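Local coordinates for protein aminopeptidase YwaD (Bacillus subtilis, PDB 6HC6) that removes amino acids one at a time from the N-termini of peptides, as a secreted aminopeptidase that binds two zinc ions per subunit, at residues S350-L363 with Q417-A429. Residues are numbered along the deposited sequence; the frame is centred on the assembly and turned at random. Where two conformers were deposited one is given.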
ATOM      1  N   SER A 350       0.249 -22.344  -9.826  1.00 30.03           N
ATOM      2  CA  SER A 350      -1.132 -22.239 -10.283  1.00 32.91           C
ATOM      3  C   SER A 350      -1.280 -21.167 -11.354  1.00 29.82           C
ATOM      4  O   SER A 350      -2.080 -21.321 -12.284  1.00 27.44           O
ATOM      5  CB  SER A 350      -2.051 -21.946  -9.104  1.00 30.36           C
ATOM      6  OG  SER A 350      -2.217 -23.117  -8.323  1.00 32.78           O
ATOM      7  N   SER A 351      -0.524 -20.070 -11.230  1.00 29.71           N
ATOM      8  CA  SER A 351      -0.590 -19.004 -12.223  1.00 28.63           C
ATOM      9  C   SER A 351       0.025 -19.440 -13.543  1.00 35.92           C
ATOM     10  O   SER A 351      -0.537 -19.166 -14.611  1.00 31.46           O
ATOM     11  CB  SER A 351       0.108 -17.753 -11.696  1.00 26.47           C
ATOM     12  OG  SER A 351      -0.482 -17.326 -10.484  1.00 26.24           O
ATOM     13  N   ARG A 352       1.183 -20.109 -13.489  1.00 35.07           N
ATOM     14  CA  ARG A 352       1.770 -20.662 -14.705  1.00 36.88           C
ATOM     15  C   ARG A 352       0.775 -21.563 -15.416  1.00 34.91           C
ATOM     16  O   ARG A 352       0.568 -21.449 -16.629  1.00 35.92           O
ATOM     17  CB  ARG A 352       3.059 -21.429 -14.381  1.00 46.58           C
ATOM     18  CG  ARG A 352       3.354 -22.577 -15.343  1.00 56.16           C
ATOM     19  CD  ARG A 352       4.500 -23.556 -14.879  1.00 61.08           C
ATOM     20  NE  ARG A 352       4.238 -24.467 -13.768  1.00 69.17           N
ATOM     21  CZ  ARG A 352       5.065 -24.680 -12.727  1.00 70.97           C
ATOM     22  NH1 ARG A 352       6.192 -23.970 -12.633  1.00 85.28           N
ATOM     23  NH2 ARG A 352       4.735 -25.578 -11.805  1.00 63.59           N
ATOM     24  N   THR A 353       0.162 -22.483 -14.671  1.00 33.18           N
ATOM     25  CA  THR A 353      -0.812 -23.393 -15.255  1.00 35.34           C
ATOM     26  C   THR A 353      -1.991 -22.634 -15.851  1.00 33.41           C
ATOM     27  O   THR A 353      -2.436 -22.938 -16.966  1.00 36.06           O
ATOM     28  CB  THR A 353      -1.285 -24.371 -14.186  1.00 35.53           C
ATOM     29  OG1 THR A 353      -0.191 -25.212 -13.799  1.00 42.17           O
ATOM     30  CG2 THR A 353      -2.430 -25.209 -14.706  1.00 41.64           C
ATOM     31  N   ALA A 354      -2.515 -21.647 -15.116  1.00 30.75           N
ATOM     32  CA  ALA A 354      -3.658 -20.882 -15.605  1.00 32.07           C
ATOM     33  C   ALA A 354      -3.306 -20.125 -16.879  1.00 31.32           C
ATOM     34  O   ALA A 354      -4.102 -20.084 -17.827  1.00 36.11           O
ATOM     35  CB  ALA A 354      -4.139 -19.909 -14.527  1.00 28.51           C
ATOM     36  N   ALA A 355      -2.121 -19.514 -16.916  1.00 30.49           N
ATOM     37  CA  ALA A 355      -1.709 -18.783 -18.111  1.00 31.51           C
ATOM     38  C   ALA A 355      -1.689 -19.702 -19.326  1.00 37.58           C
ATOM     39  O   ALA A 355      -2.092 -19.304 -20.425  1.00 39.74           O
ATOM     40  CB  ALA A 355      -0.341 -18.145 -17.888  1.00 38.66           C
ATOM     41  N   GLU A 356      -1.241 -20.942 -19.140  1.00 36.32           N
ATOM     42  CA  GLU A 356      -1.271 -21.910 -20.236  1.00 38.78           C
ATOM     43  C   GLU A 356      -2.699 -22.242 -20.658  1.00 43.26           C
ATOM     44  O   GLU A 356      -2.986 -22.357 -21.856  1.00 48.70           O
ATOM     45  CB  GLU A 356      -0.521 -23.181 -19.838  1.00 49.71           C
ATOM     46  CG  GLU A 356       0.981 -22.980 -19.673  1.00 65.54           C
ATOM     47  CD  GLU A 356       1.648 -24.064 -18.835  1.00 75.88           C
ATOM     48  OE1 GLU A 356       2.892 -24.027 -18.700  1.00 77.14           O
ATOM     49  OE2 GLU A 356       0.937 -24.954 -18.320  1.00 76.20           O
ATOM     50  N   LYS A 357      -3.611 -22.415 -19.699  1.00 40.12           N
ATOM     51  CA  LYS A 357      -4.972 -22.804 -20.059  1.00 43.39           C
ATOM     52  C   LYS A 357      -5.692 -21.691 -20.819  1.00 47.92           C
ATOM     53  O   LYS A 357      -6.435 -21.965 -21.770  1.00 44.61           O
ATOM     54  CB  LYS A 357      -5.763 -23.210 -18.812  1.00 47.02           C
ATOM     55  CG  LYS A 357      -7.164 -23.742 -19.121  1.00 52.91           C
ATOM     56  CD  LYS A 357      -7.728 -24.590 -17.981  1.00 57.35           C
ATOM     57  CE  LYS A 357      -8.735 -25.624 -18.494  1.00 61.29           C
ATOM     58  NZ  LYS A 357      -8.103 -26.867 -19.033  1.00 64.89           N
ATOM     59  N   ILE A 358      -5.477 -20.429 -20.431  1.00 42.07           N
ATOM     60  CA  ILE A 358      -6.159 -19.310 -21.079  1.00 38.55           C
ATOM     61  C   ILE A 358      -5.333 -18.679 -22.189  1.00 48.52           C
ATOM     62  O   ILE A 358      -5.807 -17.736 -22.833  1.00 54.76           O
ATOM     63  CB  ILE A 358      -6.576 -18.231 -20.057  1.00 39.63           C
ATOM     64  CG1 ILE A 358      -5.347 -17.496 -19.509  1.00 31.58           C
ATOM     65  CG2 ILE A 358      -7.398 -18.858 -18.943  1.00 43.63           C
ATOM     66  CD1 ILE A 358      -5.680 -16.404 -18.515  1.00 32.48           C
ATOM     67  N   GLY A 359      -4.122 -19.171 -22.439  1.00 43.00           N
ATOM     68  CA  GLY A 359      -3.267 -18.587 -23.457  1.00 45.75           C
ATOM     69  C   GLY A 359      -2.861 -17.156 -23.152  1.00 59.27           C
ATOM     70  O   GLY A 359      -3.311 -16.226 -23.829  1.00 60.14           O
ATOM     71  N   PHE A 360      -2.016 -16.974 -22.131  1.00 50.42           N
ATOM     72  CA  PHE A 360      -1.484 -15.671 -21.731  1.00 34.43           C
ATOM     73  C   PHE A 360       0.033 -15.812 -21.616  1.00 35.64           C
ATOM     74  O   PHE A 360       0.523 -16.600 -20.803  1.00 41.41           O
ATOM     75  CB  PHE A 360      -2.124 -15.219 -20.413  1.00 38.49           C
ATOM     76  CG  PHE A 360      -1.551 -13.941 -19.856  1.00 35.75           C
ATOM     77  CD1 PHE A 360      -1.741 -12.737 -20.516  1.00 38.73           C
ATOM     78  CD2 PHE A 360      -0.838 -13.945 -18.663  1.00 33.10           C
ATOM     79  CE1 PHE A 360      -1.216 -11.551 -20.003  1.00 32.68           C
ATOM     80  CE2 PHE A 360      -0.318 -12.768 -18.138  1.00 33.22           C
ATOM     81  CZ  PHE A 360      -0.510 -11.571 -18.809  1.00 39.81           C
ATOM     82  N   ASP A 361       0.787 -15.093 -22.455  1.00 36.20           N
ATOM     83  CA  ASP A 361       2.234 -15.300 -22.542  1.00 40.18           C
ATOM     84  C   ASP A 361       3.049 -14.204 -21.864  1.00 39.45           C
ATOM     85  O   ASP A 361       4.285 -14.261 -21.903  1.00 43.56           O
ATOM     86  CB  ASP A 361       2.673 -15.416 -24.008  1.00 40.19           C
ATOM     87  CG  ASP A 361       2.479 -16.808 -24.576  1.00 43.28           C
ATOM     88  OD1 ASP A 361       2.452 -17.793 -23.801  1.00 41.49           O
ATOM     89  OD2 ASP A 361       2.362 -16.912 -25.818  1.00 45.87           O
ATOM     90  N   SER A 362       2.399 -13.215 -21.242  1.00 35.58           N
ATOM     91  CA  SER A 362       3.081 -12.086 -20.613  1.00 32.81           C
ATOM     92  C   SER A 362       3.020 -12.151 -19.089  1.00 31.30           C
ATOM     93  O   SER A 362       2.880 -11.127 -18.408  1.00 29.73           O
ATOM     94  CB  SER A 362       2.521 -10.752 -21.117  1.00 33.22           C
ATOM     95  OG  SER A 362       2.511 -10.694 -22.544  1.00 34.82           O
ATOM     96  N   LEU A 363       3.146 -13.362 -18.548  1.00 30.59           N
ATOM     97  CA  LEU A 363       3.244 -13.592 -17.111  1.00 28.89           C
ATOM     98  C   LEU A 363       4.707 -13.823 -16.748  1.00 30.98           C
ATOM     99  O   LEU A 363       5.384 -14.650 -17.371  1.00 33.73           O
ATOM    100  CB  LEU A 363       2.393 -14.799 -16.703  1.00 30.44           C
ATOM    101  CG  LEU A 363       2.104 -14.965 -15.207  1.00 27.21           C
ATOM    102  CD1 LEU A 363       1.118 -13.908 -14.767  1.00 28.07           C
ATOM    103  CD2 LEU A 363       1.557 -16.357 -14.907  1.00 27.34           C
ATOM    104  N   GLN A 417      -7.917  -8.855 -18.238  1.00 26.82           N
ATOM    105  CA  GLN A 417      -6.864  -9.848 -18.428  1.00 31.02           C
ATOM    106  C   GLN A 417      -6.280 -10.289 -17.093  1.00 30.49           C
ATOM    107  O   GLN A 417      -6.057 -11.486 -16.875  1.00 26.25           O
ATOM    108  CB  GLN A 417      -5.770  -9.284 -19.340  1.00 36.05           C
ATOM    109  CG  GLN A 417      -4.574 -10.221 -19.549  1.00 48.84           C
ATOM    110  CD  GLN A 417      -4.941 -11.541 -20.233  1.00 62.57           C
ATOM    111  OE1 GLN A 417      -5.239 -12.543 -19.572  1.00 64.09           O
ATOM    112  NE2 GLN A 417      -4.904 -11.546 -21.562  1.00 57.65           N
ATOM    113  N   ALA A 418      -6.030  -9.338 -16.190  1.00 25.35           N
ATOM    114  CA  ALA A 418      -5.586  -9.698 -14.847  1.00 24.24           C
ATOM    115  C   ALA A 418      -6.653 -10.518 -14.131  1.00 23.48           C
ATOM    116  O   ALA A 418      -6.353 -11.548 -13.518  1.00 22.03           O
ATOM    117  CB  ALA A 418      -5.246  -8.444 -14.042  1.00 20.24           C
ATOM    118  N   GLY A 419      -7.909 -10.076 -14.204  1.00 26.85           N
ATOM    119  CA  GLY A 419      -8.985 -10.818 -13.562  1.00 24.42           C
ATOM    120  C   GLY A 419      -9.121 -12.236 -14.088  1.00 26.76           C
ATOM    121  O   GLY A 419      -9.275 -13.189 -13.313  1.00 27.75           O
ATOM    122  N   ASP A 420      -9.071 -12.399 -15.411  1.00 25.38           N
ATOM    123  CA  ASP A 420      -9.178 -13.739 -15.986  1.00 27.84           C
ATOM    124  C   ASP A 420      -8.001 -14.615 -15.569  1.00 29.31           C
ATOM    125  O   ASP A 420      -8.176 -15.805 -15.278  1.00 27.32           O
ATOM    126  CB  ASP A 420      -9.280 -13.665 -17.508  1.00 32.78           C
ATOM    127  CG  ASP A 420     -10.654 -13.225 -17.978  1.00 38.32           C
ATOM    128  OD1 ASP A 420     -11.645 -13.522 -17.273  1.00 34.87           O
ATOM    129  OD2 ASP A 420     -10.746 -12.590 -19.052  1.00 35.47           O
ATOM    130  N   LEU A 421      -6.798 -14.039 -15.503  1.00 26.36           N
ATOM    131  CA  LEU A 421      -5.629 -14.842 -15.148  1.00 25.98           C
ATOM    132  C   LEU A 421      -5.689 -15.290 -13.691  1.00 24.18           C
ATOM    133  O   LEU A 421      -5.519 -16.477 -13.392  1.00 26.32           O
ATOM    134  CB  LEU A 421      -4.339 -14.057 -15.423  1.00 27.05           C
ATOM    135  CG  LEU A 421      -2.982 -14.729 -15.174  1.00 24.48           C
ATOM    136  CD1 LEU A 421      -2.569 -14.740 -13.681  1.00 28.29           C
ATOM    137  CD2 LEU A 421      -2.958 -16.142 -15.747  1.00 26.11           C
ATOM    138  N   VAL A 422      -5.895 -14.354 -12.763  1.00 23.99           N
ATOM    139  CA  VAL A 422      -5.872 -14.730 -11.352  0.58 25.01           C
ATOM    140  C   VAL A 422      -7.103 -15.554 -10.992  1.00 28.95           C
ATOM    141  O   VAL A 422      -7.039 -16.436 -10.118  1.00 23.34           O
ATOM    142  CB  VAL A 422      -5.741 -13.481 -10.459  0.58 22.90           C
ATOM    143  CG1 VAL A 422      -5.536 -13.893  -9.012  0.58 20.40           C
ATOM    144  CG2 VAL A 422      -4.584 -12.591 -10.935  0.58 23.19           C
ATOM    145  N   THR A 423      -8.240 -15.306 -11.655  1.00 21.17           N
ATOM    146  CA  THR A 423      -9.409 -16.149 -11.393  1.00 24.68           C
ATOM    147  C   THR A 423      -9.141 -17.589 -11.808  1.00 27.97           C
ATOM    148  O   THR A 423      -9.500 -18.532 -11.089  1.00 27.89           O
ATOM    149  CB  THR A 423     -10.645 -15.602 -12.114  1.00 26.93           C
ATOM    150  OG1 THR A 423     -10.999 -14.334 -11.549  1.00 22.23           O
ATOM    151  CG2 THR A 423     -11.827 -16.550 -11.951  1.00 26.89           C
ATOM    152  N   ALA A 424      -8.494 -17.780 -12.958  1.00 31.02           N
ATOM    153  CA  ALA A 424      -8.164 -19.130 -13.389  1.00 33.18           C
ATOM    154  C   ALA A 424      -7.117 -19.754 -12.482  1.00 25.28           C
ATOM    155  O   ALA A 424      -7.133 -20.969 -12.260  1.00 28.33           O
ATOM    156  CB  ALA A 424      -7.681 -19.124 -14.839  1.00 27.10           C
ATOM    157  N   ALA A 425      -6.180 -18.948 -11.984  1.00 24.98           N
ATOM    158  CA  ALA A 425      -5.152 -19.460 -11.084  1.00 30.97           C
ATOM    159  C   ALA A 425      -5.760 -19.914  -9.762  1.00 24.42           C
ATOM    160  O   ALA A 425      -5.434 -20.989  -9.252  1.00 25.82           O
ATOM    161  CB  ALA A 425      -4.087 -18.389 -10.836  1.00 22.85           C
ATOM    162  N   VAL A 426      -6.631 -19.088  -9.183  1.00 23.60           N
ATOM    163  CA  VAL A 426      -7.305 -19.485  -7.952  1.00 24.03           C
ATOM    164  C   VAL A 426      -8.190 -20.695  -8.208  1.00 28.56           C
ATOM    165  O   VAL A 426      -8.240 -21.628  -7.395  1.00 25.83           O
ATOM    166  CB  VAL A 426      -8.094 -18.297  -7.375  1.00 20.42           C
ATOM    167  CG1 VAL A 426      -8.939 -18.740  -6.167  1.00 23.85           C
ATOM    168  CG2 VAL A 426      -7.141 -17.188  -6.973  1.00 19.22           C
ATOM    169  N   TYR A 427      -8.886 -20.718  -9.352  1.00 23.89           N
ATOM    170  CA  TYR A 427      -9.700 -21.881  -9.683  1.00 26.09           C
ATOM    171  C   TYR A 427      -8.852 -23.141  -9.712  1.00 30.33           C
ATOM    172  O   TYR A 427      -9.260 -24.180  -9.179  1.00 32.67           O
ATOM    173  CB  TYR A 427     -10.411 -21.682 -11.025  1.00 26.40           C
ATOM    174  CG  TYR A 427     -11.274 -22.859 -11.439  1.00 29.02           C
ATOM    175  CD1 TYR A 427     -12.480 -23.118 -10.800  1.00 29.47           C
ATOM    176  CD2 TYR A 427     -10.894 -23.695 -12.478  1.00 36.35           C
ATOM    177  CE1 TYR A 427     -13.281 -24.186 -11.176  1.00 35.98           C
ATOM    178  CE2 TYR A 427     -11.693 -24.775 -12.863  1.00 38.52           C
ATOM    179  CZ  TYR A 427     -12.886 -25.010 -12.207  1.00 41.37           C
ATOM    180  OH  TYR A 427     -13.687 -26.070 -12.581  1.00 49.72           O
ATOM    181  N   GLU A 428      -7.654 -23.065 -10.300  1.00 29.75           N
ATOM    182  CA  GLU A 428      -6.770 -24.229 -10.287  1.00 36.65           C
ATOM    183  C   GLU A 428      -6.496 -24.684  -8.864  1.00 30.49           C
ATOM    184  O   GLU A 428      -6.451 -25.889  -8.583  1.00 36.51           O
ATOM    185  CB  GLU A 428      -5.459 -23.915 -11.006  1.00 40.84           C
ATOM    186  CG  GLU A 428      -5.567 -23.937 -12.514  1.00 57.00           C
ATOM    187  CD  GLU A 428      -6.100 -25.261 -13.042  1.00 68.36           C
ATOM    188  OE1 GLU A 428      -5.644 -26.321 -12.563  1.00 71.35           O
ATOM    189  OE2 GLU A 428      -6.976 -25.241 -13.934  1.00 66.69           O
ATOM    190  N   ALA A 429      -6.340 -23.732  -7.947  1.00 31.04           N
ATOM    191  CA  ALA A 429      -6.017 -24.066  -6.570  1.00 35.30           C
ATOM    192  C   ALA A 429      -7.218 -24.622  -5.815  1.00 37.95           C
ATOM    193  O   ALA A 429      -7.043 -25.480  -4.947  1.00 45.45           O
ATOM    194  CB  ALA A 429      -5.465 -22.835  -5.853  1.00 30.69           C
TER
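S351 and A425 bring the two helices closest, their CA atoms 4.7 Å apart; the axes of 350-358 and 417-429 approach to 7.9 Å and cross at 118°, well short of antiparallel. Small residues permit this: A354 CB sits on the backbone of the other helix, 3.4 Å from A425 N, and also meets A424 CB, while S350 CB rests against A425 O. S351 OG touches the A425 methyl, but its hydrogen bond goes back to V347 O in its own helix.

Farther along, the packing becomes knobs-into-holes in both directions. L421 enters a hole made by S351, A354, A355 and I358, with CD2 3.7 Å from A355 N and CD1 meeting L363 CD1 at 3.9 Å. In return I358 fits among Q417, D420, L421 and A424. Its CG1 lies between backbone N and carbonyl carbon (chi1 70°), and from there the extended chain carries CD1 to 3.7 Å from L421 CA.

Both helices belong to the zinc-peptidase domain of the M28 family, away from the metal site; between them the chain runs through edge strand 363-367 and strand 382-389 of the central mixed sheet. At G359 the backbone leaves helical phi/psi with a positive phi, and F360 next packs against Q417. The bend at chi2 brings the Q417 amide obliquely against the F360 ring, planes 32° apart, with Q417 CD 3.4 Å from F360 CD1. With an alanine here instead of the glutamine, the F360 ring would probably lose the packing of amide and CG against its CD1 and CE1. E428 crosses T353 at about a right angle, its CG and CD near T353 CG2, while its OE1 makes a weak, long ion pair with K431.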